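PDB 3E7Q: transcriptional regulator from Pseudomonas aeruginosa, which probably binds cis-regulatory DNA as a dimeric, all-helical transcriptional repressor of the TetR family. Local coordinates for residues Gln14-Ala17 against Leu18-Ala22; Val62-Ala65 against Tyr66-Val69; Arg72-Arg75 against Leu76-Ala80; Ala98-Ala102 against Glu103-Pro107; Ala112-Ala115 against Phe116-Ala119. One frame throughout, in Å; residues are numbered along the deposited sequence.

Contact 1: residues Gln14-Ala17 against Leu18-Ala22; sequences QRKA and LLIEA
Lys-16 and Ile-20, one helical turn apart, lie side by side and point the same way, the aliphatic part of the lysine running along the isoleucine. The touch is made by Lys-16 CG and Ile-20 CD1, 3.7 Å apart. Lys-16 sends CG anti to its own nitrogen (chi1 -178°), which turns the chain toward the following turn, and a bend at chi3 then carries the amino end back along the helix, where NZ forms a salt bridge with Glu-13. In Ile-20 the CG1 branch stands beside the backbone N, so that CD1 reaches back over the Lys-16 carbonyl as well as its CG.

Leu-19 leans on the preceding turn in a different way. Its CD2 comes within 3.2 Å of Arg-15 O, the same oxygen that accepts the bond from Leu-19 N at 3.0 Å; that donor sits above the carbonyl plane. Leu-18, with CG anti to the backbone N, leads its branched end off another side of the helix, and only its CB rests near the carbonyl oxygens of Gln-14 and Arg-15. Ile-20 N to Lys-16 O (2.8 Å) and Glu-21 N to Ala-17 O (3.1 Å) continue the ladder, whereas Leu-18 N to Gln-14 O is weak at 3.4 Å.

Within helix 12-34 these side chains face several neighbours. Leu-18 and Leu-19 pack on Phe-7 of helix 4-8, Leu-19 also meets Ile-40 and Ile-51 of the predicted helix-turn-helix, and Lys-16 and Ile-20 lie against Glu-64 and Ala-68 of helix 58-82.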
loop_
_atom_site.group_PDB
_atom_site.type_symbol
_atom_site.label_atom_id
_atom_site.label_comp_id
_atom_site.label_asym_id
_atom_site.label_seq_id
_atom_site.Cartn_x
_atom_site.Cartn_y
_atom_site.Cartn_z
ATOM N N GLN B 14 9.237 -2.430 -29.970
ATOM C CA GLN B 14 10.189 -3.330 -29.297
ATOM C C GLN B 14 11.299 -2.571 -28.524
ATOM O O GLN B 14 11.969 -3.125 -27.638
ATOM C CB GLN B 14 10.803 -4.287 -30.321
ATOM C CG GLN B 14 9.748 -5.064 -31.115
ATOM C CD GLN B 14 10.334 -6.050 -32.100
ATOM O OE1 GLN B 14 11.432 -5.849 -32.651
ATOM N NE2 GLN B 14 9.587 -7.125 -32.356
ATOM N N ARG B 15 11.479 -1.304 -28.874
ATOM C CA ARG B 15 12.411 -0.435 -28.191
ATOM C C ARG B 15 11.669 0.292 -27.081
ATOM O O ARG B 15 12.288 0.734 -26.134
ATOM C CB ARG B 15 12.982 0.610 -29.145
ATOM C CG ARG B 15 13.703 0.085 -30.398
ATOM C CD ARG B 15 14.251 1.249 -31.239
ATOM N NE ARG B 15 13.206 2.100 -31.828
ATOM C CZ ARG B 15 12.650 3.186 -31.263
ATOM N NH1 ARG B 15 12.993 3.604 -30.044
ATOM N NH2 ARG B 15 11.710 3.863 -31.930
ATOM N N LYS B 16 10.356 0.473 -27.257
ATOM C CA LYS B 16 9.462 0.936 -26.186
ATOM C C LYS B 16 9.506 -0.092 -25.056
ATOM O O LYS B 16 9.759 0.256 -23.908
ATOM C CB LYS B 16 8.025 1.128 -26.707
ATOM C CG LYS B 16 6.995 1.662 -25.644
ATOM C CD LYS B 16 5.525 1.338 -26.053
ATOM C CE LYS B 16 5.118 2.104 -27.340
ATOM N NZ LYS B 16 3.883 1.582 -28.017
ATOM N N ALA B 17 9.321 -1.353 -25.397
ATOM C CA ALA B 17 9.419 -2.434 -24.430
ATOM C C ALA B 17 10.720 -2.384 -23.622
ATOM O O ALA B 17 10.731 -2.577 -22.412
ATOM C CB ALA B 17 9.324 -3.779 -25.163
ATOM N N LEU B 18 11.821 -2.157 -24.336
ATOM C CA LEU B 18 13.164 -2.165 -23.781
ATOM C C LEU B 18 13.296 -1.004 -22.817
ATOM O O LEU B 18 13.709 -1.192 -21.682
ATOM C CB LEU B 18 14.175 -2.062 -24.925
ATOM C CG LEU B 18 15.666 -2.050 -24.607
ATOM C CD1 LEU B 18 16.080 -3.274 -23.787
ATOM C CD2 LEU B 18 16.458 -1.976 -25.940
ATOM N N LEU B 19 12.863 0.175 -23.258
ATOM C CA LEU B 19 12.839 1.363 -22.416
ATOM C C LEU B 19 11.947 1.226 -21.153
ATOM O O LEU B 19 12.333 1.738 -20.090
ATOM C CB LEU B 19 12.445 2.622 -23.223
ATOM C CG LEU B 19 13.572 3.590 -23.687
ATOM C CD1 LEU B 19 14.811 3.762 -22.741
ATOM C CD2 LEU B 19 14.081 3.197 -25.055
ATOM N N ILE B 20 10.778 0.564 -21.282
ATOM C CA ILE B 20 9.843 0.362 -20.174
ATOM C C ILE B 20 10.565 -0.455 -19.108
ATOM O O ILE B 20 10.584 -0.059 -17.940
ATOM C CB ILE B 20 8.458 -0.327 -20.640
ATOM C CG1 ILE B 20 7.472 0.734 -21.165
ATOM C CG2 ILE B 20 7.805 -1.128 -19.499
ATOM C CD1 ILE B 20 6.503 0.248 -22.213
ATOM N N GLU B 21 11.197 -1.560 -19.530
ATOM C CA GLU B 21 12.006 -2.415 -18.627
ATOM C C GLU B 21 13.253 -1.674 -18.012
ATOM O O GLU B 21 13.591 -1.902 -16.849
ATOM C CB GLU B 21 12.423 -3.732 -19.351
ATOM C CG GLU B 21 13.205 -4.771 -18.475
ATOM C CD GLU B 21 13.702 -6.055 -19.236
ATOM O OE1 GLU B 21 14.726 -5.990 -19.974
ATOM O OE2 GLU B 21 13.085 -7.153 -19.046
ATOM N N ALA B 22 13.924 -0.803 -18.777
ATOM C CA ALA B 22 15.014 0.031 -18.204
ATOM C C ALA B 22 14.499 1.042 -17.135
ATOM O O ALA B 22 15.152 1.265 -16.078
ATOM C CB ALA B 22 15.792 0.755 -19.307
#

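Contact 2: residues Val62-Ala65 against Tyr66-Val69; sequences VAEA and YLAV
Glu-64 and Leu-67 meet loosely on one side of the helix, the carboxylate oxygen OE2 lying 4.0 Å from Leu-67 CD1 where the two side chains cross obliquely. A bend at chi2 (-55°) folds the glutamate so that its end can approach the leucine. Closer contacts are made with the backbone: Val-69 CG2 is 3.3 Å from Ala-65 O, and Tyr-66 CB rests 3.4 Å from Val-62 O.

Regular i to i+4 bonds hold the two turns together, among them Tyr-66 N to Val-62 O at 2.8 Å and Leu-67 N to Ala-63 O at 2.9 Å. Tyr-66 has CG anti to the backbone N (chi1 -164°), which swings the ring off the helix, away from the 62-65 turn. There it stacks on Phe-116, and its hydroxyl is hydrogen-bonded to His-130 ND1, so that the ring is held both by its surface and by its polar end. Ala-65 packs on Thr-23 and Val-69 on Leu-24 of helix 12-34.

Such packing belongs to the long connecting helix of TetR-family regulators, which joins the DNA-binding domain to the helical C-terminal domain.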
loop_
_atom_site.group_PDB
_atom_site.type_symbol
_atom_site.label_atom_id
_atom_site.label_comp_id
_atom_site.label_asym_id
_atom_site.label_seq_id
_atom_site.Cartn_x
_atom_site.Cartn_y
_atom_site.Cartn_z
ATOM N N VAL B 62 8.141 7.318 -17.095
ATOM C CA VAL B 62 7.585 6.632 -15.905
ATOM C C VAL B 62 6.073 6.361 -16.102
ATOM O O VAL B 62 5.631 5.222 -15.879
ATOM C CB VAL B 62 7.888 7.404 -14.606
ATOM C CG1 VAL B 62 7.092 6.874 -13.453
ATOM C CG2 VAL B 62 9.419 7.388 -14.270
ATOM N N ALA B 63 5.323 7.367 -16.582
ATOM C CA ALA B 63 3.930 7.177 -16.998
ATOM C C ALA B 63 3.781 6.053 -18.024
ATOM O O ALA B 63 2.882 5.215 -17.902
ATOM C CB ALA B 63 3.329 8.479 -17.553
ATOM N N GLU B 64 4.661 5.984 -19.011
ATOM C CA GLU B 64 4.602 4.847 -19.949
ATOM C C GLU B 64 4.823 3.480 -19.282
ATOM O O GLU B 64 4.110 2.503 -19.583
ATOM C CB GLU B 64 5.609 4.969 -21.078
ATOM C CG GLU B 64 5.123 5.588 -22.399
ATOM C CD GLU B 64 3.890 4.900 -23.030
ATOM O OE1 GLU B 64 4.040 3.971 -23.889
ATOM O OE2 GLU B 64 2.770 5.355 -22.704
ATOM N N ALA B 65 5.827 3.387 -18.414
ATOM C CA ALA B 65 6.030 2.167 -17.603
ATOM C C ALA B 65 4.812 1.818 -16.703
ATOM O O ALA B 65 4.455 0.635 -16.576
ATOM C CB ALA B 65 7.278 2.260 -16.772
ATOM N N TYR B 66 4.239 2.843 -16.063
ATOM C CA TYR B 66 3.079 2.715 -15.199
ATOM C C TYR B 66 1.912 2.163 -16.009
ATOM O O TYR B 66 1.289 1.222 -15.605
ATOM C CB TYR B 66 2.705 4.085 -14.561
ATOM C CG TYR B 66 1.740 4.092 -13.338
ATOM C CD1 TYR B 66 1.247 2.928 -12.762
ATOM C CD2 TYR B 66 1.390 5.271 -12.750
ATOM C CE1 TYR B 66 0.403 2.957 -11.677
ATOM C CE2 TYR B 66 0.566 5.323 -11.651
ATOM C CZ TYR B 66 0.075 4.170 -11.107
ATOM O OH TYR B 66 -0.769 4.230 -10.017
ATOM N N LEU B 67 1.678 2.723 -17.185
ATOM C CA LEU B 67 0.630 2.259 -18.088
ATOM C C LEU B 67 0.775 0.829 -18.576
ATOM O O LEU B 67 -0.229 0.109 -18.710
ATOM C CB LEU B 67 0.526 3.189 -19.301
ATOM C CG LEU B 67 -0.527 4.281 -19.184
ATOM C CD1 LEU B 67 -0.346 5.381 -20.236
ATOM C CD2 LEU B 67 -1.990 3.664 -19.245
ATOM N N ALA B 68 2.008 0.454 -18.922
ATOM C CA ALA B 68 2.350 -0.902 -19.299
ATOM C C ALA B 68 2.063 -1.842 -18.128
ATOM O O ALA B 68 1.464 -2.863 -18.324
ATOM C CB ALA B 68 3.821 -1.012 -19.730
ATOM N N VAL B 69 2.462 -1.483 -16.916
ATOM C CA VAL B 69 2.405 -2.417 -15.800
ATOM C C VAL B 69 0.914 -2.671 -15.426
ATOM O O VAL B 69 0.461 -3.858 -15.358
ATOM C CB VAL B 69 3.247 -1.937 -14.606
ATOM C CG1 VAL B 69 2.859 -2.611 -13.359
ATOM C CG2 VAL B 69 4.728 -2.170 -14.838
#

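Contact 3: residues Arg72-Arg75 against Leu76-Ala80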
loop_
_atom_site.group_PDB
_atom_site.type_symbol
_atom_site.label_atom_id
_atom_site.label_comp_id
_atom_site.label_asym_id
_atom_site.label_seq_id
_atom_site.Cartn_x
_atom_site.Cartn_y
_atom_site.Cartn_z
ATOM N N ARG B 72 -1.036 -4.688 -18.064
ATOM C CA ARG B 72 -0.751 -6.096 -17.999
ATOM C C ARG B 72 -1.548 -6.775 -16.912
ATOM O O ARG B 72 -2.121 -7.840 -17.145
ATOM C CB ARG B 72 0.754 -6.318 -17.744
ATOM C CG ARG B 72 1.071 -7.735 -17.413
ATOM C CD ARG B 72 2.524 -7.997 -17.191
ATOM N NE ARG B 72 2.661 -9.329 -16.604
ATOM C CZ ARG B 72 2.433 -9.643 -15.312
ATOM N NH1 ARG B 72 2.079 -8.701 -14.447
ATOM N NH2 ARG B 72 2.569 -10.917 -14.880
ATOM N N VAL B 73 -1.540 -6.194 -15.709
ATOM C CA VAL B 73 -2.377 -6.672 -14.597
ATOM C C VAL B 73 -3.864 -6.808 -15.019
ATOM O O VAL B 73 -4.485 -7.869 -14.833
ATOM C CB VAL B 73 -2.314 -5.750 -13.350
ATOM C CG1 VAL B 73 -3.531 -6.050 -12.343
ATOM C CG2 VAL B 73 -0.990 -5.860 -12.667
ATOM N N MET B 74 -4.403 -5.738 -15.596
ATOM C CA MET B 74 -5.772 -5.760 -16.104
ATOM C C MET B 74 -6.081 -6.785 -17.165
ATOM O O MET B 74 -7.195 -7.306 -17.191
ATOM C CB MET B 74 -6.156 -4.403 -16.667
ATOM C CG MET B 74 -6.390 -3.396 -15.568
ATOM S SD MET B 74 -7.738 -3.774 -14.407
ATOM C CE MET B 74 -9.084 -3.940 -15.589
ATOM N N ARG B 75 -5.140 -7.025 -18.075
ATOM C CA ARG B 75 -5.307 -8.078 -19.059
ATOM C C ARG B 75 -5.449 -9.414 -18.394
ATOM O O ARG B 75 -6.283 -10.230 -18.779
ATOM C CB ARG B 75 -4.150 -8.174 -20.030
ATOM C CG ARG B 75 -4.326 -7.320 -21.257
ATOM C CD ARG B 75 -3.324 -7.762 -22.370
ATOM N NE ARG B 75 -1.908 -7.611 -21.994
ATOM C CZ ARG B 75 -1.254 -6.441 -21.858
ATOM N NH1 ARG B 75 -1.884 -5.264 -21.997
ATOM N NH2 ARG B 75 0.036 -6.439 -21.511
ATOM N N LEU B 76 -4.614 -9.649 -17.403
ATOM C CA LEU B 76 -4.608 -10.936 -16.766
ATOM C C LEU B 76 -5.879 -11.075 -15.928
ATOM O O LEU B 76 -6.467 -12.133 -15.904
ATOM C CB LEU B 76 -3.359 -11.115 -15.909
ATOM C CG LEU B 76 -2.041 -11.277 -16.647
ATOM C CD1 LEU B 76 -0.956 -11.463 -15.589
ATOM C CD2 LEU B 76 -2.066 -12.443 -17.691
ATOM N N LEU B 77 -6.276 -10.000 -15.234
ATOM C CA LEU B 77 -7.471 -10.044 -14.380
ATOM C C LEU B 77 -8.783 -10.167 -15.199
ATOM O O LEU B 77 -9.684 -10.891 -14.789
ATOM C CB LEU B 77 -7.507 -8.859 -13.428
ATOM C CG LEU B 77 -6.404 -8.929 -12.345
ATOM C CD1 LEU B 77 -6.383 -7.684 -11.459
ATOM C CD2 LEU B 77 -6.491 -10.222 -11.511
ATOM N N ARG B 78 -8.868 -9.478 -16.342
ATOM C CA ARG B 78 -9.997 -9.633 -17.255
ATOM C C ARG B 78 -10.051 -11.020 -17.793
ATOM O O ARG B 78 -11.138 -11.565 -17.934
ATOM C CB ARG B 78 -9.951 -8.684 -18.451
ATOM C CG ARG B 78 -10.416 -7.281 -18.094
ATOM C CD ARG B 78 -10.331 -6.252 -19.274
ATOM N NE ARG B 78 -10.788 -4.951 -18.768
ATOM C CZ ARG B 78 -10.069 -3.829 -18.718
ATOM N NH1 ARG B 78 -8.829 -3.771 -19.227
ATOM N NH2 ARG B 78 -10.614 -2.743 -18.164
ATOM N N GLY B 79 -8.879 -11.562 -18.127
ATOM C CA GLY B 79 -8.771 -12.912 -18.676
ATOM C C GLY B 79 -9.370 -13.932 -17.723
ATOM O O GLY B 79 -10.110 -14.824 -18.147
ATOM N N ALA B 80 -9.035 -13.788 -16.434
ATOM C CA ALA B 80 -9.444 -14.737 -15.420
ATOM C C ALA B 80 -10.981 -14.692 -15.234
ATOM O O ALA B 80 -11.613 -15.753 -15.181
ATOM C CB ALA B 80 -8.696 -14.492 -14.135
#
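Arg-72 reaches forward to Leu-76, whose CD1 lies over one face of the guanidinium, offset toward its rim and 3.6 Å from NH2. The two side chains run at a slant to each other. The opposing leucine has CG beside its own backbone N (chi1 -71°), which turns CD1 back toward the preceding turn. Glu-103 and Leu-104 of helix 102-105 also touch Arg-72.

Val-73 comes next, against the buried Leu-77. It runs alongside that leucine, pointing the same way, and Val-73 CG1 meets Leu-77 CD1 at 3.4 Å, tighter than usual for two carbons. Beneath them Leu-77 N binds Val-73 O at 2.8 Å.

At Met-74 bends at chi2 and chi3 curl the thioether so that CE sits over the centre of one face of the Arg-78 guanidinium, 3.2 Å from NH2. The Arg-78 chain first passes the Met-74 carbonyl, with CG 3.3 Å from that oxygen, before its flat end meets the methyl. NH2 of Arg-78 also forms a long, weak ion pair with Glu-136. Tyr-137 and Leu-140 of helix 124-152 cover Met-74.

Arg-75 closes the segment through its backbone, Gly-79 N binding Arg-75 O at 3.0 Å, while its guanidinium folds back over Arg-72 CA.

The guanidinium faces of Arg-72 and Arg-78, laid on a leucine and a methionine methyl, flank an apolar strip that packs against helices 88-99, 102-105 and 124-152, as expected of an amphipathic helix in the TetR-type C-terminal helical bundle.

Contact 4: residues Ala98-Ala102 against Glu103-Pro107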
loop_
_atom_site.group_PDB
_atom_site.type_symbol
_atom_site.label_atom_id
_atom_site.label_comp_id
_atom_site.label_asym_id
_atom_site.label_seq_id
_atom_site.Cartn_x
_atom_site.Cartn_y
_atom_site.Cartn_z
ATOM N N ALA B 98 -6.232 -15.583 -9.745
ATOM C CA ALA B 98 -5.268 -14.806 -10.546
ATOM C C ALA B 98 -4.486 -13.810 -9.683
ATOM O O ALA B 98 -3.247 -13.651 -9.849
ATOM C CB ALA B 98 -5.907 -14.117 -11.715
ATOM N N SER B 99 -5.191 -13.186 -8.743
ATOM C CA SER B 99 -4.600 -12.148 -7.866
ATOM C C SER B 99 -3.460 -12.633 -6.975
ATOM O O SER B 99 -2.595 -11.851 -6.625
ATOM C CB SER B 99 -5.665 -11.543 -6.936
ATOM O OG SER B 99 -6.602 -10.737 -7.635
ATOM N N PHE B 100 -3.476 -13.903 -6.599
ATOM C CA PHE B 100 -2.510 -14.474 -5.677
ATOM C C PHE B 100 -1.644 -15.548 -6.368
ATOM O O PHE B 100 -0.900 -16.273 -5.727
ATOM C CB PHE B 100 -3.249 -15.015 -4.439
ATOM C CG PHE B 100 -3.785 -13.913 -3.551
ATOM C CD1 PHE B 100 -2.986 -13.318 -2.627
ATOM C CD2 PHE B 100 -5.111 -13.457 -3.668
ATOM C CE1 PHE B 100 -3.488 -12.252 -1.823
ATOM C CE2 PHE B 100 -5.585 -12.431 -2.894
ATOM C CZ PHE B 100 -4.780 -11.849 -1.972
ATOM N N SER B 101 -1.722 -15.595 -7.695
ATOM C CA SER B 101 -0.854 -16.403 -8.525
ATOM C C SER B 101 0.494 -15.717 -8.564
ATOM O O SER B 101 0.591 -14.525 -8.270
ATOM C CB SER B 101 -1.432 -16.497 -9.948
ATOM O OG SER B 101 -1.329 -15.231 -10.600
ATOM N N ALA B 102 1.525 -16.481 -8.897
ATOM C CA ALA B 102 2.912 -16.008 -8.993
ATOM C C ALA B 102 3.092 -14.816 -9.949
ATOM O O ALA B 102 3.911 -13.952 -9.729
ATOM C CB ALA B 102 3.788 -17.167 -9.429
ATOM N N GLU B 103 2.291 -14.761 -11.001
ATOM C CA GLU B 103 2.326 -13.667 -11.976
ATOM C C GLU B 103 1.991 -12.306 -11.310
ATOM O O GLU B 103 2.826 -11.386 -11.278
ATOM C CB GLU B 103 1.381 -13.993 -13.136
ATOM C CG GLU B 103 1.819 -15.210 -14.020
ATOM C CD GLU B 103 1.615 -16.612 -13.358
ATOM O OE1 GLU B 103 0.657 -16.766 -12.572
ATOM O OE2 GLU B 103 2.426 -17.560 -13.622
ATOM N N LEU B 104 0.821 -12.200 -10.699
ATOM C CA LEU B 104 0.428 -10.951 -10.031
ATOM C C LEU B 104 0.977 -10.830 -8.594
ATOM O O LEU B 104 1.017 -9.721 -8.023
ATOM C CB LEU B 104 -1.097 -10.777 -10.063
ATOM C CG LEU B 104 -1.592 -10.656 -11.507
ATOM C CD1 LEU B 104 -3.100 -10.604 -11.580
ATOM C CD2 LEU B 104 -0.957 -9.454 -12.266
ATOM N N LEU B 105 1.425 -11.948 -8.002
ATOM C CA LEU B 105 1.967 -11.869 -6.637
ATOM C C LEU B 105 3.494 -11.743 -6.634
ATOM O O LEU B 105 4.106 -11.745 -5.578
ATOM C CB LEU B 105 1.435 -13.018 -5.764
ATOM C CG LEU B 105 1.352 -12.734 -4.251
ATOM C CD1 LEU B 105 0.394 -11.566 -3.874
ATOM C CD2 LEU B 105 1.012 -13.993 -3.454
ATOM N N ASP B 106 4.100 -11.584 -7.817
ATOM C CA ASP B 106 5.554 -11.412 -7.958
ATOM C C ASP B 106 6.083 -10.247 -7.124
ATOM O O ASP B 106 5.842 -9.061 -7.448
ATOM C CB ASP B 106 5.942 -11.198 -9.440
ATOM C CG ASP B 106 7.465 -10.956 -9.651
ATOM O OD1 ASP B 106 8.306 -11.432 -8.828
ATOM O OD2 ASP B 106 7.815 -10.290 -10.663
ATOM N N PRO B 107 6.860 -10.567 -6.075
ATOM C CA PRO B 107 7.320 -9.497 -5.200
ATOM C C PRO B 107 8.350 -8.593 -5.877
ATOM O O PRO B 107 8.675 -7.539 -5.348
ATOM C CB PRO B 107 7.970 -10.265 -4.038
ATOM C CG PRO B 107 8.512 -11.529 -4.696
ATOM C CD PRO B 107 7.403 -11.884 -5.664
#
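A chi1 of 70° in Ser-101 and a bend at chi2 (74°) in Glu-103 bring the serine hydroxyl and the carboxylate together, Ser-101 OG lying 3.2 Å from Glu-103 OE1. The serine torsion sets OG between its own backbone N and carbonyl carbon, and from there it also reaches back to donate a 2.6 Å hydrogen bond to Ala-98 O. That oxygen accepts from Ser-101 N as well, so two donors of one residue grip this carbonyl where helix 88-99 ends.

Leu-105 and Phe-100 cross at a slant, Leu-105 CD1 meeting Phe-100 CD1 at 4.0 Å, and the other methyl, CD2, lies 3.7 Å from Phe-100 O. On another side Leu-104 CD1 rests 3.5 Å from Ala-98 O. The short helix 102-105 is weakly bonded: Leu-105 N to Ser-101 O, at 2.7 Å, is the hydrogen bond that crosses between the segments. Val-73 and Leu-77 of helix 58-82 take Leu-104, while Leu-105 packs on Trp-174 of helix 159-179.

The chemistry is thus divided: the doubly gripped Ala-98 carbonyl gives the helix end a polar tie to the turn, whereas the leucines hold helix 102-105 to its neighbours by apolar packing.

Contact 5: residues Ala112-Ala115 against Phe116-Ala119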
loop_
_atom_site.group_PDB
_atom_site.type_symbol
_atom_site.label_atom_id
_atom_site.label_comp_id
_atom_site.label_asym_id
_atom_site.label_seq_id
_atom_site.Cartn_x
_atom_site.Cartn_y
_atom_site.Cartn_z
ATOM N N ALA B 112 8.521 -1.140 -7.882
ATOM C CA ALA B 112 8.036 -0.349 -9.007
ATOM C C ALA B 112 6.732 0.369 -8.642
ATOM O O ALA B 112 6.621 1.563 -8.816
ATOM C CB ALA B 112 7.835 -1.222 -10.235
ATOM N N TRP B 113 5.780 -0.361 -8.092
ATOM C CA TRP B 113 4.527 0.246 -7.606
ATOM C C TRP B 113 4.746 1.302 -6.535
ATOM O O TRP B 113 4.101 2.362 -6.554
ATOM C CB TRP B 113 3.591 -0.828 -7.070
ATOM C CG TRP B 113 3.082 -1.619 -8.112
ATOM C CD1 TRP B 113 3.665 -2.757 -8.649
ATOM C CD2 TRP B 113 1.896 -1.366 -8.867
ATOM N NE1 TRP B 113 2.887 -3.229 -9.669
ATOM C CE2 TRP B 113 1.796 -2.408 -9.833
ATOM C CE3 TRP B 113 0.901 -0.370 -8.816
ATOM C CZ2 TRP B 113 0.726 -2.499 -10.745
ATOM C CZ3 TRP B 113 -0.166 -0.443 -9.722
ATOM C CH2 TRP B 113 -0.244 -1.503 -10.679
ATOM N N LEU B 114 5.687 1.038 -5.633
ATOM C CA LEU B 114 5.991 1.981 -4.598
ATOM C C LEU B 114 6.514 3.328 -5.175
ATOM O O LEU B 114 6.145 4.403 -4.739
ATOM C CB LEU B 114 6.946 1.358 -3.604
ATOM C CG LEU B 114 6.443 0.255 -2.665
ATOM C CD1 LEU B 114 7.656 -0.197 -1.875
ATOM C CD2 LEU B 114 5.398 0.731 -1.735
ATOM N N ALA B 115 7.310 3.224 -6.223
ATOM C CA ALA B 115 7.855 4.365 -6.922
ATOM C C ALA B 115 6.746 5.114 -7.698
ATOM O O ALA B 115 6.732 6.353 -7.689
ATOM C CB ALA B 115 9.026 3.923 -7.862
ATOM N N PHE B 116 5.831 4.385 -8.353
ATOM C CA PHE B 116 4.674 5.021 -9.049
ATOM C C PHE B 116 3.750 5.803 -8.105
ATOM O O PHE B 116 3.311 6.926 -8.370
ATOM C CB PHE B 116 3.813 3.962 -9.747
ATOM C CG PHE B 116 4.517 3.159 -10.848
ATOM C CD1 PHE B 116 5.396 3.742 -11.731
ATOM C CD2 PHE B 116 4.194 1.823 -11.022
ATOM C CE1 PHE B 116 5.986 3.016 -12.745
ATOM C CE2 PHE B 116 4.776 1.083 -12.016
ATOM C CZ PHE B 116 5.702 1.705 -12.895
ATOM N N TRP B 117 3.420 5.171 -7.001
ATOM C CA TRP B 117 2.584 5.762 -6.005
ATOM C C TRP B 117 3.178 7.003 -5.367
ATOM O O TRP B 117 2.451 7.867 -4.926
ATOM C CB TRP B 117 2.336 4.722 -4.954
ATOM C CG TRP B 117 1.462 3.648 -5.386
ATOM C CD1 TRP B 117 0.563 3.688 -6.406
ATOM C CD2 TRP B 117 1.341 2.356 -4.795
ATOM N NE1 TRP B 117 -0.109 2.520 -6.465
ATOM C CE2 TRP B 117 0.310 1.696 -5.471
ATOM C CE3 TRP B 117 1.968 1.715 -3.727
ATOM C CZ2 TRP B 117 -0.071 0.384 -5.164
ATOM C CZ3 TRP B 117 1.611 0.446 -3.417
ATOM C CH2 TRP B 117 0.579 -0.216 -4.120
ATOM N N GLY B 118 4.507 7.090 -5.282
ATOM C CA GLY B 118 5.140 8.299 -4.764
ATOM C C GLY B 118 5.096 9.427 -5.778
ATOM O O GLY B 118 5.021 10.584 -5.403
ATOM N N ALA B 119 5.167 9.090 -7.057
ATOM C CA ALA B 119 5.053 10.055 -8.126
ATOM C C ALA B 119 3.598 10.558 -8.323
ATOM O O ALA B 119 3.410 11.552 -8.999
ATOM C CB ALA B 119 5.583 9.462 -9.389
#
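The Trp-117 indole lies with one face over the carbonyl of Trp-113, with Trp-113 O 3.2 Å from Trp-117 CG and offset toward the rim. Trp-113 CB also stands over the six-membered ring, 4.2 Å from its centroid and almost on the ring normal, a CH-pi contact. At the edge, near the indole plane, Leu-114 CD2 approaches Trp-117 CE3 at 4.1 Å. The two indoles themselves meet obliquely, with planes at 56°: Trp-117 NE1 lies at the edge of the Trp-113 ring and in its plane, and Trp-113 CE3 is 3.9 Å from Trp-117 CZ2.

Phe-116 repeats the theme one residue earlier. One face of its ring covers Ala-112 O, 3.3 Å from Phe-116 CG, and CE2 touches Ala-112 CB. Phe-116 and Trp-117 both have CG beside the backbone N (chi1 -62° and -71°), a setting that lays each ring back over the carbonyl four residues before it. These same oxygens accept from Phe-116 N at 3.0 Å and from Trp-117 N at 2.9 Å.

Outside the helix Phe-116 packs on Leu-27 of helix 12-34 and Trp-113 meets Trp-174 edge-to-face, while Leu-114 and Trp-117 pack on Gly-118 and Leu-175 of the second subunit. Bonded and roofed by aromatic rings, the two carbonyls lie in a largely apolar setting, and the chemistry is that of a buried aromatic core reaching the dimer interface.

Contact 5 is the most buried of the five and alone has the second subunit against it; its aromatic rings are continued by Tyr-66 of contact 2. Contacts 2 and 3 are partly buried and share helix 58-82, their centres about 16 Å apart, but aliphatic and tyrosine packing in the first gives way to guanidinium faces on apolar groups in the second. Contacts 1 and 4 lie at the surface: the former is a regular helix of the predicted DNA-binding region touching contact 2, the latter an irregular turn pressing Leu-104 onto contact 3. Helix 58-82 thus meets all three other contacts.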